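Local coordinates for T CELL surface glycoprotein CD4 (PDB 1CID) that probably serves as a T-cell coreceptor for class II MHC molecules, represented here by its third and fourth extracellular immunoglobulin-like domains, at residues A[129-133]-A[143-149]; A[114-120]-A[148-154]; A[11-17]-A[71-77]; A[5-9]-A[170-174]. One frame throughout, in Å; residues are numbered along the deposited sequence.

Interaction 1 of 4, residues A[129-133]-A[143-149]; sequences MRLIL and SRQEKVI
Leu131 and Arg144 form a hydrogen-bonded antiparallel pair, Leu131 N giving to Arg144 O at 2.8 Å and Arg144 N to Leu131 O at 2.9 Å. On the neighbouring residues the Arg130 side chain, bent at chi2 and chi3, reaches across to Ser143. Its NH2 donates to the Ser143 carbonyl oxygen at 3.2 Å, coming from above the carbonyl plane, while NE makes a weak bond to Ser143 OG (3.4 Å). Gln145 CB lies over one face of the guanidinium, toward its rim, and the planes of guanidinium and Gln145 amide stand 61° apart. With an alanine in place of Arg130, Ser143 O and OG would probably lose these donors and the Gln145 side chain would be uncovered. A water donates to Glu146 O and, weakly, to Met129 O. On the buried side, CD1 of Ile149 rests 3.5 Å from Leu131 CB and 4.1 Å from Leu133 CB, and Leu131 CD1 lies against the Lys147 backbone. The hairpin of strands 129-135 and 140-144 thus passes into strand 148-152 of the facing sheet. Leu131 and Leu133 touch Cys119 and Leu117 of strand 116-122, and strand 158-165 pairs with the other edge of 129-135.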
loop_
_atom_site.group_PDB
_atom_site.type_symbol
_atom_site.label_atom_id
_atom_site.label_comp_id
_atom_site.label_asym_id
_atom_site.label_seq_id
_atom_site.Cartn_x
_atom_site.Cartn_y
_atom_site.Cartn_z
ATOM N N MET A 129 -8.300 3.220 14.141
ATOM C CA MET A 129 -7.508 2.108 13.580
ATOM C C MET A 129 -6.585 1.573 14.713
ATOM O O MET A 129 -5.868 2.428 15.303
ATOM C CB MET A 129 -6.659 2.384 12.326
ATOM C CG MET A 129 -7.392 1.931 11.083
ATOM S SD MET A 129 -6.666 2.518 9.498
ATOM C CE MET A 129 -8.139 2.182 8.475
ATOM N N ARG A 130 -6.709 0.250 14.950
ATOM C CA ARG A 130 -5.858 -0.298 16.024
ATOM C C ARG A 130 -5.183 -1.550 15.508
ATOM O O ARG A 130 -5.746 -2.042 14.535
ATOM C CB ARG A 130 -6.618 -0.502 17.294
ATOM C CG ARG A 130 -8.043 -0.931 17.016
ATOM C CD ARG A 130 -9.001 -0.416 18.077
ATOM N NE ARG A 130 -8.489 -0.715 19.382
ATOM C CZ ARG A 130 -8.401 -0.082 20.515
ATOM N NH1 ARG A 130 -8.954 1.103 20.532
ATOM N NH2 ARG A 130 -7.783 -0.460 21.662
ATOM N N LEU A 131 -4.111 -1.888 16.131
ATOM C CA LEU A 131 -3.326 -3.063 15.779
ATOM C C LEU A 131 -3.573 -4.121 16.885
ATOM O O LEU A 131 -3.745 -3.810 18.083
ATOM C CB LEU A 131 -1.894 -2.616 15.738
ATOM C CG LEU A 131 -1.040 -2.348 14.508
ATOM C CD1 LEU A 131 0.420 -2.299 14.932
ATOM C CD2 LEU A 131 -1.290 -3.377 13.423
ATOM N N ILE A 132 -3.597 -5.330 16.391
ATOM C CA ILE A 132 -3.946 -6.470 17.213
ATOM C C ILE A 132 -3.051 -7.648 16.928
ATOM O O ILE A 132 -2.955 -8.053 15.768
ATOM C CB ILE A 132 -5.439 -6.747 16.784
ATOM C CG1 ILE A 132 -6.382 -5.556 17.136
ATOM C CG2 ILE A 132 -6.032 -8.054 17.332
ATOM C CD1 ILE A 132 -7.568 -5.709 16.096
ATOM N N LEU A 133 -2.483 -8.204 17.958
ATOM C CA LEU A 133 -1.640 -9.410 17.941
ATOM C C LEU A 133 -2.510 -10.431 18.698
ATOM O O LEU A 133 -2.939 -10.160 19.805
ATOM C CB LEU A 133 -0.260 -9.137 18.506
ATOM C CG LEU A 133 0.913 -8.967 17.556
ATOM C CD1 LEU A 133 2.118 -8.688 18.341
ATOM C CD2 LEU A 133 1.109 -10.209 16.707
ATOM N N SER A 143 -4.334 -5.153 21.855
ATOM C CA SER A 143 -5.177 -4.428 20.880
ATOM C C SER A 143 -4.824 -3.011 21.308
ATOM O O SER A 143 -5.396 -2.450 22.207
ATOM C CB SER A 143 -6.600 -4.582 20.925
ATOM O OG SER A 143 -7.638 -3.865 20.389
ATOM N N ARG A 144 -3.786 -2.512 20.705
ATOM C CA ARG A 144 -3.322 -1.129 21.049
ATOM C C ARG A 144 -3.699 -0.249 19.857
ATOM O O ARG A 144 -3.797 -0.689 18.684
ATOM C CB ARG A 144 -1.842 -1.057 21.459
ATOM C CG ARG A 144 -1.604 -1.112 22.951
ATOM C CD ARG A 144 -0.763 -2.156 23.581
ATOM N NE ARG A 144 0.622 -2.040 23.192
ATOM C CZ ARG A 144 1.766 -2.693 23.436
ATOM N NH1 ARG A 144 1.767 -3.763 24.247
ATOM N NH2 ARG A 144 2.976 -2.341 22.921
ATOM N N GLN A 145 -3.914 0.986 20.220
ATOM C CA GLN A 145 -4.266 1.974 19.168
ATOM C C GLN A 145 -3.104 2.894 18.782
ATOM O O GLN A 145 -3.065 4.136 18.847
ATOM C CB GLN A 145 -5.455 2.615 19.815
ATOM C CG GLN A 145 -6.265 3.453 18.867
ATOM C CD GLN A 145 -7.408 4.010 19.720
ATOM O OE1 GLN A 145 -8.533 3.692 19.332
ATOM N NE2 GLN A 145 -7.143 4.767 20.800
ATOM N N GLU A 146 -2.078 2.244 18.316
ATOM C CA GLU A 146 -0.794 2.637 17.865
ATOM C C GLU A 146 -0.403 1.947 16.562
ATOM O O GLU A 146 -1.203 1.264 15.892
ATOM C CB GLU A 146 0.241 2.305 18.897
ATOM C CG GLU A 146 0.114 2.857 20.297
ATOM C CD GLU A 146 0.970 2.045 21.257
ATOM O OE1 GLU A 146 0.726 0.862 21.585
ATOM O OE2 GLU A 146 1.999 2.649 21.692
ATOM N N LYS A 147 0.855 2.268 16.205
ATOM C CA LYS A 147 1.366 1.801 14.907
ATOM C C LYS A 147 2.420 0.738 15.087
ATOM O O LYS A 147 2.853 0.126 14.083
ATOM C CB LYS A 147 1.819 2.978 14.067
ATOM C CG LYS A 147 0.858 3.674 13.093
ATOM C CD LYS A 147 1.518 4.692 12.144
ATOM C CE LYS A 147 0.511 4.924 11.008
ATOM N NZ LYS A 147 1.250 5.503 9.849
ATOM N N VAL A 148 2.808 0.520 16.325
ATOM C CA VAL A 148 3.682 -0.632 16.519
ATOM C C VAL A 148 3.326 -1.250 17.876
ATOM O O VAL A 148 3.520 -0.564 18.895
ATOM C CB VAL A 148 5.089 -0.255 16.210
ATOM C CG1 VAL A 148 5.675 0.721 17.179
ATOM C CG2 VAL A 148 5.932 -1.530 16.276
ATOM N N ILE A 149 2.772 -2.471 17.848
ATOM C CA ILE A 149 2.513 -3.149 19.114
ATOM C C ILE A 149 3.527 -4.275 19.264
ATOM O O ILE A 149 3.957 -4.698 18.211
ATOM C CB ILE A 149 1.096 -3.691 19.203
ATOM C CG1 ILE A 149 0.922 -4.605 17.997
ATOM C CG2 ILE A 149 0.334 -2.369 19.287
ATOM C CD1 ILE A 149 -0.523 -5.104 17.784
HETATM O O HOH W 1 -3.419 2.058 13.689
#

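Interaction 2 of 4, residues A[114-120]-A[148-154]; sequences SNTLTCE and VIQVQAP
Val148 meets Glu120 through CG2, the branch that, standing anti to the backbone N, is swung across to Glu120 CB, 3.6 Å away. On the other face of the pair, SG of Cys119 is also anti to its backbone N (chi1 168°). This turns the sulfur into the domain interior, where it forms the disulfide with Cys161; Cys119 CB itself lies 4.2 Å from Ile149 CG1. Two straightforward backbone bonds fix the register here: Cys119 N to Ile149 O at 3.0 Å and Ile149 N to Cys119 O at 3.1 Å. The strands run antiparallel, 164° between their directions, as neighbours in one sheet of an immunoglobulin sandwich. The disulfide ties this sheet to strand 158-165 of the facing one, the classic pin of the fold. Leu117 and Val151 share that inner face and pack on Leu133 and Trp159. Between them Val151 N donates to Leu117 O at 3.0 Å, whereas the return bond from Leu117 N is weak. On the outer face the Thr118 and Val148 side chains cross at an angle, CG2 to CG2 3.9 Å. Toward the domain end the pairing frays. Asn115 O accepts from Ala153 N at 2.7 Å, the donor tilted 29° from the carbonyl plane, and the Asn115 and Gln152 amides are turned nearly perpendicular. Pro154 then closes over the end of the strand pair, its CG 4.4 Å from Leu117 CB.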
loop_
_atom_site.group_PDB
_atom_site.type_symbol
_atom_site.label_atom_id
_atom_site.label_comp_id
_atom_site.label_asym_id
_atom_site.label_seq_id
_atom_site.Cartn_x
_atom_site.Cartn_y
_atom_site.Cartn_z
ATOM N N SER A 114 13.337 -14.081 21.131
ATOM C CA SER A 114 12.075 -14.889 21.311
ATOM C C SER A 114 11.297 -14.444 22.556
ATOM O O SER A 114 10.502 -15.154 23.187
ATOM C CB SER A 114 12.183 -16.378 21.261
ATOM O OG SER A 114 13.167 -16.830 22.168
ATOM N N ASN A 115 11.596 -13.200 22.847
ATOM C CA ASN A 115 10.965 -12.449 23.926
ATOM C C ASN A 115 10.102 -11.483 23.076
ATOM O O ASN A 115 9.060 -11.066 23.610
ATOM C CB ASN A 115 11.876 -11.711 24.900
ATOM C CG ASN A 115 11.993 -12.262 26.334
ATOM O OD1 ASN A 115 11.659 -13.457 26.567
ATOM N ND2 ASN A 115 12.485 -11.390 27.247
ATOM N N THR A 116 10.644 -11.291 21.862
ATOM C CA THR A 116 9.855 -10.363 21.068
ATOM C C THR A 116 9.101 -10.949 19.913
ATOM O O THR A 116 9.640 -11.870 19.300
ATOM C CB THR A 116 10.944 -9.308 20.624
ATOM O OG1 THR A 116 11.659 -9.075 21.874
ATOM C CG2 THR A 116 10.327 -8.016 20.080
ATOM N N LEU A 117 7.929 -10.420 19.640
ATOM C CA LEU A 117 6.988 -10.651 18.550
ATOM C C LEU A 117 6.547 -9.174 18.231
ATOM O O LEU A 117 6.118 -8.651 19.261
ATOM C CB LEU A 117 5.662 -11.391 18.669
ATOM C CG LEU A 117 4.852 -11.556 17.394
ATOM C CD1 LEU A 117 5.510 -12.510 16.387
ATOM C CD2 LEU A 117 3.503 -12.180 17.701
ATOM N N THR A 118 6.718 -8.691 17.015
ATOM C CA THR A 118 6.354 -7.308 16.793
ATOM C C THR A 118 5.438 -7.070 15.608
ATOM O O THR A 118 5.530 -7.874 14.664
ATOM C CB THR A 118 7.622 -6.404 16.718
ATOM O OG1 THR A 118 8.640 -7.026 17.523
ATOM C CG2 THR A 118 7.206 -5.048 17.329
ATOM N N CYS A 119 4.621 -6.046 15.622
ATOM C CA CYS A 119 3.859 -5.908 14.384
ATOM C C CYS A 119 3.876 -4.426 14.169
ATOM O O CYS A 119 3.597 -3.850 15.223
ATOM C CB CYS A 119 2.560 -6.508 14.640
ATOM S SG CYS A 119 1.370 -6.152 13.394
ATOM N N GLU A 120 4.310 -3.940 13.000
ATOM C CA GLU A 120 4.273 -2.504 12.786
ATOM C C GLU A 120 3.733 -2.307 11.356
ATOM O O GLU A 120 3.945 -3.149 10.487
ATOM C CB GLU A 120 5.436 -1.615 12.718
ATOM C CG GLU A 120 6.633 -2.309 12.145
ATOM C CD GLU A 120 7.876 -1.444 12.446
ATOM O OE1 GLU A 120 7.675 -0.214 12.251
ATOM O OE2 GLU A 120 8.840 -2.224 12.848
ATOM N N VAL A 148 2.808 0.520 16.325
ATOM C CA VAL A 148 3.682 -0.632 16.519
ATOM C C VAL A 148 3.326 -1.250 17.876
ATOM O O VAL A 148 3.520 -0.564 18.895
ATOM C CB VAL A 148 5.089 -0.255 16.210
ATOM C CG1 VAL A 148 5.675 0.721 17.179
ATOM C CG2 VAL A 148 5.932 -1.530 16.276
ATOM N N ILE A 149 2.772 -2.471 17.848
ATOM C CA ILE A 149 2.513 -3.149 19.114
ATOM C C ILE A 149 3.527 -4.275 19.264
ATOM O O ILE A 149 3.957 -4.698 18.211
ATOM C CB ILE A 149 1.096 -3.691 19.203
ATOM C CG1 ILE A 149 0.922 -4.605 17.997
ATOM C CG2 ILE A 149 0.334 -2.369 19.287
ATOM C CD1 ILE A 149 -0.523 -5.104 17.784
ATOM N N GLN A 150 3.756 -4.668 20.480
ATOM C CA GLN A 150 4.787 -5.683 20.782
ATOM C C GLN A 150 4.232 -6.722 21.724
ATOM O O GLN A 150 3.298 -6.311 22.417
ATOM C CB GLN A 150 5.971 -4.872 21.316
ATOM C CG GLN A 150 7.328 -5.486 21.474
ATOM C CD GLN A 150 7.618 -5.679 22.956
ATOM O OE1 GLN A 150 6.991 -6.590 23.563
ATOM N NE2 GLN A 150 8.481 -4.827 23.542
ATOM N N VAL A 151 4.700 -7.950 21.753
ATOM C CA VAL A 151 4.246 -9.001 22.660
ATOM C C VAL A 151 5.512 -9.719 23.199
ATOM O O VAL A 151 6.402 -10.216 22.534
ATOM C CB VAL A 151 3.216 -10.050 22.236
ATOM C CG1 VAL A 151 3.097 -11.367 23.023
ATOM C CG2 VAL A 151 1.809 -9.439 22.230
ATOM N N GLN A 152 5.394 -9.710 24.517
ATOM C CA GLN A 152 6.392 -10.333 25.390
ATOM C C GLN A 152 6.136 -11.846 25.514
ATOM O O GLN A 152 5.051 -12.439 25.769
ATOM C CB GLN A 152 6.499 -9.547 26.690
ATOM C CG GLN A 152 7.849 -8.842 26.715
ATOM C CD GLN A 152 9.153 -9.554 26.370
ATOM O OE1 GLN A 152 9.534 -10.576 26.983
ATOM N NE2 GLN A 152 9.945 -9.073 25.372
ATOM N N ALA A 153 7.305 -12.417 25.231
ATOM C CA ALA A 153 7.527 -13.847 25.196
ATOM C C ALA A 153 6.286 -14.605 24.732
ATOM O O ALA A 153 5.603 -15.309 25.494
ATOM C CB ALA A 153 8.012 -14.397 26.535
ATOM N N PRO A 154 6.030 -14.492 23.460
ATOM C CA PRO A 154 4.909 -15.190 22.863
ATOM C C PRO A 154 4.970 -16.696 23.027
ATOM O O PRO A 154 6.051 -17.289 22.891
ATOM C CB PRO A 154 5.114 -14.859 21.404
ATOM C CG PRO A 154 6.634 -14.687 21.338
ATOM C CD PRO A 154 6.839 -13.724 22.510
#

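Interaction 3 of 4, residues A[11-17]-A[71-77]; sequences ESAEFSF and PLTLQIP
Phe15, Leu74 and Ile76 make up the tightly packed side of this antiparallel strand pair, together with Ala13. The Phe15 side chain lies beside Leu74 and Ile76, pointing the same way, and CG2 of Ile76 meets the edge of its ring, 3.9 Å from CE1. CG of Phe15 sits beside the backbone N (chi1 -54°), a setting that lays the ring alongside Leu74 CD1. Phe17 takes nearly the same first torsion but crosses its partners: Leu74 CB comes to its ring edge at 4.0 Å from CE2, and Leu72 CG lies 4.2 Å from CD2. This face looks into the core of the immunoglobulin-like sandwich, where Val102 and Leu104 of strand 97-110 cover it from the opposing sheet. The other face is looser and turned to solvent. There Glu14 and Gln75 run side by side, Glu14 OE1 3.1 Å from Gln75 NE2 and the two planes 48° apart, while Ser16 OG lies against CG2 of Thr73. Beyond the strand end Ser12 OG donates to Pro77 O at 2.9 Å, from above the carbonyl plane. Between the two faces run the backbone bonds: Phe15 N to Leu74 O (2.9 Å) lies mid-pair, and Phe17 N to Leu72 O (3.0 Å) carries the pairing just past the strand ends. The domain contains no cysteine; backbone bonding and apolar packing hold its interior here, with the pair's polar side chains mostly on the outer face or at its end.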
loop_
_atom_site.group_PDB
_atom_site.type_symbol
_atom_site.label_atom_id
_atom_site.label_comp_id
_atom_site.label_asym_id
_atom_site.label_seq_id
_atom_site.Cartn_x
_atom_site.Cartn_y
_atom_site.Cartn_z
ATOM N N GLU A 11 4.955 -8.103 -0.514
ATOM C CA GLU A 11 3.894 -8.424 -1.527
ATOM C C GLU A 11 3.778 -7.377 -2.598
ATOM O O GLU A 11 4.362 -6.303 -2.513
ATOM C CB GLU A 11 2.737 -8.570 -0.550
ATOM C CG GLU A 11 1.944 -9.814 -0.306
ATOM C CD GLU A 11 0.547 -9.620 0.271
ATOM O OE1 GLU A 11 0.671 -9.274 1.488
ATOM O OE2 GLU A 11 -0.623 -9.753 -0.159
ATOM N N SER A 12 3.025 -7.397 -3.647
ATOM C CA SER A 12 2.766 -6.491 -4.722
ATOM C C SER A 12 1.560 -5.649 -4.454
ATOM O O SER A 12 0.576 -6.294 -4.134
ATOM C CB SER A 12 2.420 -7.305 -6.003
ATOM O OG SER A 12 3.749 -7.754 -6.393
ATOM N N ALA A 13 1.425 -4.368 -4.584
ATOM C CA ALA A 13 0.238 -3.552 -4.444
ATOM C C ALA A 13 -0.183 -3.332 -5.885
ATOM O O ALA A 13 0.689 -2.990 -6.671
ATOM C CB ALA A 13 0.563 -2.200 -3.865
ATOM N N GLU A 14 -1.388 -3.521 -6.280
ATOM C CA GLU A 14 -1.710 -3.191 -7.687
ATOM C C GLU A 14 -2.956 -2.308 -7.662
ATOM O O GLU A 14 -3.996 -2.845 -7.182
ATOM C CB GLU A 14 -2.168 -4.239 -8.682
ATOM C CG GLU A 14 -1.451 -5.584 -8.386
ATOM C CD GLU A 14 -1.522 -6.366 -9.701
ATOM O OE1 GLU A 14 -0.811 -5.955 -10.638
ATOM O OE2 GLU A 14 -2.366 -7.295 -9.537
ATOM N N PHE A 15 -2.850 -1.104 -8.166
ATOM C CA PHE A 15 -4.050 -0.209 -8.202
ATOM C C PHE A 15 -4.737 -0.368 -9.545
ATOM O O PHE A 15 -3.985 -0.753 -10.445
ATOM C CB PHE A 15 -3.612 1.189 -7.833
ATOM C CG PHE A 15 -2.877 1.381 -6.547
ATOM C CD1 PHE A 15 -1.518 1.229 -6.462
ATOM C CD2 PHE A 15 -3.576 1.688 -5.383
ATOM C CE1 PHE A 15 -0.787 1.392 -5.296
ATOM C CE2 PHE A 15 -2.939 1.875 -4.158
ATOM C CZ PHE A 15 -1.515 1.717 -4.158
ATOM N N SER A 16 -6.013 -0.205 -9.759
ATOM C CA SER A 16 -6.560 -0.378 -11.148
ATOM C C SER A 16 -7.387 0.865 -11.384
ATOM O O SER A 16 -8.161 1.219 -10.443
ATOM C CB SER A 16 -7.192 -1.723 -11.283
ATOM O OG SER A 16 -7.630 -1.988 -12.591
ATOM N N PHE A 17 -7.273 1.582 -12.487
ATOM C CA PHE A 17 -8.037 2.876 -12.694
ATOM C C PHE A 17 -8.827 2.642 -13.959
ATOM O O PHE A 17 -8.286 2.536 -15.068
ATOM C CB PHE A 17 -7.061 3.936 -12.725
ATOM C CG PHE A 17 -6.041 4.103 -11.666
ATOM C CD1 PHE A 17 -6.379 4.768 -10.492
ATOM C CD2 PHE A 17 -4.725 3.692 -11.900
ATOM C CE1 PHE A 17 -5.409 5.025 -9.516
ATOM C CE2 PHE A 17 -3.713 3.961 -10.985
ATOM C CZ PHE A 17 -4.102 4.631 -9.805
ATOM N N PRO A 71 -6.444 -2.144 -19.043
ATOM C CA PRO A 71 -6.754 -1.058 -18.200
ATOM C C PRO A 71 -6.090 -0.064 -17.364
ATOM O O PRO A 71 -6.863 0.751 -16.783
ATOM C CB PRO A 71 -8.053 -1.653 -17.484
ATOM C CG PRO A 71 -7.409 -2.984 -17.091
ATOM C CD PRO A 71 -6.516 -3.342 -18.257
ATOM N N LEU A 72 -4.814 0.061 -17.472
ATOM C CA LEU A 72 -4.180 1.111 -16.705
ATOM C C LEU A 72 -4.215 0.541 -15.261
ATOM O O LEU A 72 -5.151 0.817 -14.477
ATOM C CB LEU A 72 -4.765 2.552 -16.727
ATOM C CG LEU A 72 -3.883 3.540 -15.961
ATOM C CD1 LEU A 72 -2.557 3.739 -16.695
ATOM C CD2 LEU A 72 -4.338 4.970 -15.886
ATOM N N THR A 73 -3.161 -0.203 -15.042
ATOM C CA THR A 73 -3.047 -0.668 -13.665
ATOM C C THR A 73 -1.620 -0.233 -13.385
ATOM O O THR A 73 -0.799 -0.321 -14.299
ATOM C CB THR A 73 -3.450 -2.146 -13.629
ATOM O OG1 THR A 73 -2.192 -2.800 -13.950
ATOM C CG2 THR A 73 -4.513 -2.546 -14.641
ATOM N N LEU A 74 -1.385 0.268 -12.208
ATOM C CA LEU A 74 -0.051 0.698 -11.784
ATOM C C LEU A 74 0.248 -0.347 -10.732
ATOM O O LEU A 74 -0.600 -0.742 -9.952
ATOM C CB LEU A 74 -0.173 2.131 -11.409
ATOM C CG LEU A 74 0.637 2.824 -10.337
ATOM C CD1 LEU A 74 -0.053 2.519 -9.003
ATOM C CD2 LEU A 74 2.112 2.425 -10.391
ATOM N N GLN A 75 1.447 -0.839 -10.670
ATOM C CA GLN A 75 1.654 -1.947 -9.657
ATOM C C GLN A 75 2.875 -1.636 -8.891
ATOM O O GLN A 75 3.781 -1.554 -9.722
ATOM C CB GLN A 75 1.524 -3.022 -10.716
ATOM C CG GLN A 75 2.335 -4.178 -11.108
ATOM C CD GLN A 75 2.702 -4.992 -9.870
ATOM O OE1 GLN A 75 3.415 -4.490 -8.990
ATOM N NE2 GLN A 75 2.198 -6.219 -9.772
ATOM N N ILE A 76 2.997 -1.402 -7.618
ATOM C CA ILE A 76 4.333 -1.170 -6.956
ATOM C C ILE A 76 4.700 -2.609 -6.659
ATOM O O ILE A 76 3.813 -3.284 -6.132
ATOM C CB ILE A 76 4.367 -0.045 -5.921
ATOM C CG1 ILE A 76 4.955 -0.546 -4.593
ATOM C CG2 ILE A 76 3.078 0.790 -5.628
ATOM C CD1 ILE A 76 5.234 0.660 -3.618
ATOM N N PRO A 77 5.844 -3.184 -7.024
ATOM C CA PRO A 77 6.033 -4.637 -6.932
ATOM C C PRO A 77 6.608 -5.528 -5.858
ATOM O O PRO A 77 6.490 -6.816 -5.961
ATOM C CB PRO A 77 6.744 -4.832 -8.336
ATOM C CG PRO A 77 7.606 -3.632 -8.512
ATOM C CD PRO A 77 6.972 -2.490 -7.705
#

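Interaction 4 of 4, residues A[5-9]-A[170-174]; sequences AYKSE and KMDSK
Segments 5-9 and 170-174 run almost parallel, 6° between their strand directions, but their axes stay 7.1 Å apart, so side chains bridge the space between them. CB of Lys170 sits over the centre of the Tyr6 ring in a CH-pi contact, 3.9 Å from the centroid and 11° off the normal. The ring is placed there by a first torsion that sets CG beside the backbone N (chi1 -63°). Further along, the lysine chain crosses the ring obliquely and passes the phenol oxygen, its NZ ending in salt bridges with Glu165 and Glu168. Met171 approaches at the ring edge: CE comes near the ring plane, and CG packs 4.0 Å from Tyr6 CB. Lys170 and Met171 both face Leu163 in a classic beta bulge, which probably helps two successive residues to meet one tyrosine. Loss of the ring, as with a serine here, is likely to open a gap beside Met171 and leave the aliphatic part of Lys170 without its aromatic floor. Toward the far end the contact turns polar. Ser8 OG and Ser173 OG share a hydrogen bond at 3.2 Å, and a water lies 2.6 Å from Ser8 OG while donating to Asp172 O at 3.1 Å. From the continuous strand 97-110, Val105 packs on Tyr6 and Met171, and Met107 on Met171 and Ser173. Apolar, aromatic and hydroxyl groups thus share this junction between domains 3 and 4, a mixed chemistry consistent with a small, partly solvated interface.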
loop_
_atom_site.group_PDB
_atom_site.type_symbol
_atom_site.label_atom_id
_atom_site.label_comp_id
_atom_site.label_asym_id
_atom_site.label_seq_id
_atom_site.Cartn_x
_atom_site.Cartn_y
_atom_site.Cartn_z
ATOM N N ALA A 5 -4.477 0.416 -0.447
ATOM C CA ALA A 5 -4.038 -0.958 -0.702
ATOM C C ALA A 5 -3.254 -1.223 0.577
ATOM O O ALA A 5 -2.477 -0.345 0.942
ATOM C CB ALA A 5 -3.297 -1.313 -1.915
ATOM N N TYR A 6 -3.751 -2.391 1.053
ATOM C CA TYR A 6 -3.150 -2.897 2.344
ATOM C C TYR A 6 -2.258 -4.113 2.121
ATOM O O TYR A 6 -2.822 -5.101 1.590
ATOM C CB TYR A 6 -4.300 -3.172 3.249
ATOM C CG TYR A 6 -5.171 -1.979 3.641
ATOM C CD1 TYR A 6 -4.718 -1.240 4.751
ATOM C CD2 TYR A 6 -6.360 -1.635 3.005
ATOM C CE1 TYR A 6 -5.329 -0.149 5.265
ATOM C CE2 TYR A 6 -7.065 -0.540 3.494
ATOM C CZ TYR A 6 -6.507 0.176 4.572
ATOM O OH TYR A 6 -7.304 1.262 4.975
ATOM N N LYS A 7 -0.969 -4.052 2.431
ATOM C CA LYS A 7 -0.108 -5.160 2.105
ATOM C C LYS A 7 0.946 -5.522 3.120
ATOM O O LYS A 7 1.423 -4.717 3.940
ATOM C CB LYS A 7 0.659 -4.778 0.796
ATOM C CG LYS A 7 -0.437 -4.444 -0.237
ATOM C CD LYS A 7 -0.727 -5.637 -1.050
ATOM C CE LYS A 7 -2.058 -5.726 -1.717
ATOM N NZ LYS A 7 -2.098 -7.194 -2.092
ATOM N N SER A 8 1.385 -6.778 3.051
ATOM C CA SER A 8 2.414 -7.272 3.964
ATOM C C SER A 8 3.651 -7.111 3.031
ATOM O O SER A 8 3.713 -7.284 1.803
ATOM C CB SER A 8 2.360 -8.615 4.643
ATOM O OG SER A 8 1.053 -9.192 4.687
ATOM N N GLU A 9 4.618 -6.791 3.861
ATOM C CA GLU A 9 5.847 -6.570 3.178
ATOM C C GLU A 9 6.223 -7.710 2.312
ATOM O O GLU A 9 6.067 -8.850 2.731
ATOM C CB GLU A 9 6.753 -6.455 4.352
ATOM C CG GLU A 9 7.905 -5.634 3.805
ATOM C CD GLU A 9 9.006 -5.608 4.788
ATOM O OE1 GLU A 9 9.154 -6.724 5.376
ATOM O OE2 GLU A 9 9.635 -4.582 4.946
ATOM N N LYS A 170 -8.996 -4.332 8.086
ATOM C CA LYS A 170 -8.443 -3.939 6.808
ATOM C C LYS A 170 -7.530 -4.968 6.294
ATOM O O LYS A 170 -7.378 -5.204 5.093
ATOM C CB LYS A 170 -7.737 -2.635 7.076
ATOM C CG LYS A 170 -8.690 -1.574 7.622
ATOM C CD LYS A 170 -9.826 -1.215 6.648
ATOM C CE LYS A 170 -10.596 0.038 7.030
ATOM N NZ LYS A 170 -11.914 0.214 6.314
ATOM N N MET A 171 -6.784 -5.594 7.172
ATOM C CA MET A 171 -5.812 -6.669 6.792
ATOM C C MET A 171 -5.252 -7.409 8.020
ATOM O O MET A 171 -5.501 -6.881 9.124
ATOM C CB MET A 171 -4.628 -6.223 5.979
ATOM C CG MET A 171 -3.918 -5.123 6.724
ATOM S SD MET A 171 -2.207 -5.220 6.023
ATOM C CE MET A 171 -1.768 -3.716 6.880
ATOM N N ASP A 172 -4.577 -8.484 7.641
ATOM C CA ASP A 172 -3.913 -9.372 8.604
ATOM C C ASP A 172 -2.670 -10.039 8.000
ATOM O O ASP A 172 -2.506 -10.161 6.820
ATOM C CB ASP A 172 -4.759 -10.514 9.119
ATOM C CG ASP A 172 -5.096 -11.609 8.138
ATOM O OD1 ASP A 172 -6.139 -11.628 7.406
ATOM O OD2 ASP A 172 -4.262 -12.545 8.167
ATOM N N SER A 173 -1.855 -10.573 8.831
ATOM C CA SER A 173 -0.645 -11.277 8.470
ATOM C C SER A 173 -0.248 -12.264 9.586
ATOM O O SER A 173 -0.381 -11.883 10.787
ATOM C CB SER A 173 0.244 -10.058 8.375
ATOM O OG SER A 173 1.365 -10.469 7.626
ATOM N N LYS A 174 0.182 -13.493 9.258
ATOM C CA LYS A 174 0.585 -14.528 10.133
ATOM C C LYS A 174 2.095 -14.801 10.013
ATOM O O LYS A 174 2.758 -14.708 8.994
ATOM C CB LYS A 174 0.154 -15.946 9.829
ATOM C CG LYS A 174 -1.180 -16.195 9.161
ATOM C CD LYS A 174 -2.279 -16.134 10.183
ATOM C CE LYS A 174 -3.527 -16.706 9.547
ATOM N NZ LYS A 174 -3.216 -18.139 9.278
HETATM O O HOH W 2 -1.411 -9.599 3.969
#

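In the fold
Interactions 1 and 2 belong to domain 4 and touch directly, sharing Val148 and Ile149. Interaction 2 pairs neighbouring strands of one sheet, while interaction 1 includes the turn that carries the chain from the facing sheet to strand 148-152. Interaction 3 pairs two strands of domain 3, about 31 Å from interaction 2 between centres. Each of these three combines a buried apolar face with a polar outer one, but only interaction 2 holds a disulfide cysteine. Interaction 4 is a surface contact between the domains; it touches interaction 1 through Met129 and interaction 3 through Lys7 and Ala5, and it relies on side chains and water instead of backbone pairing.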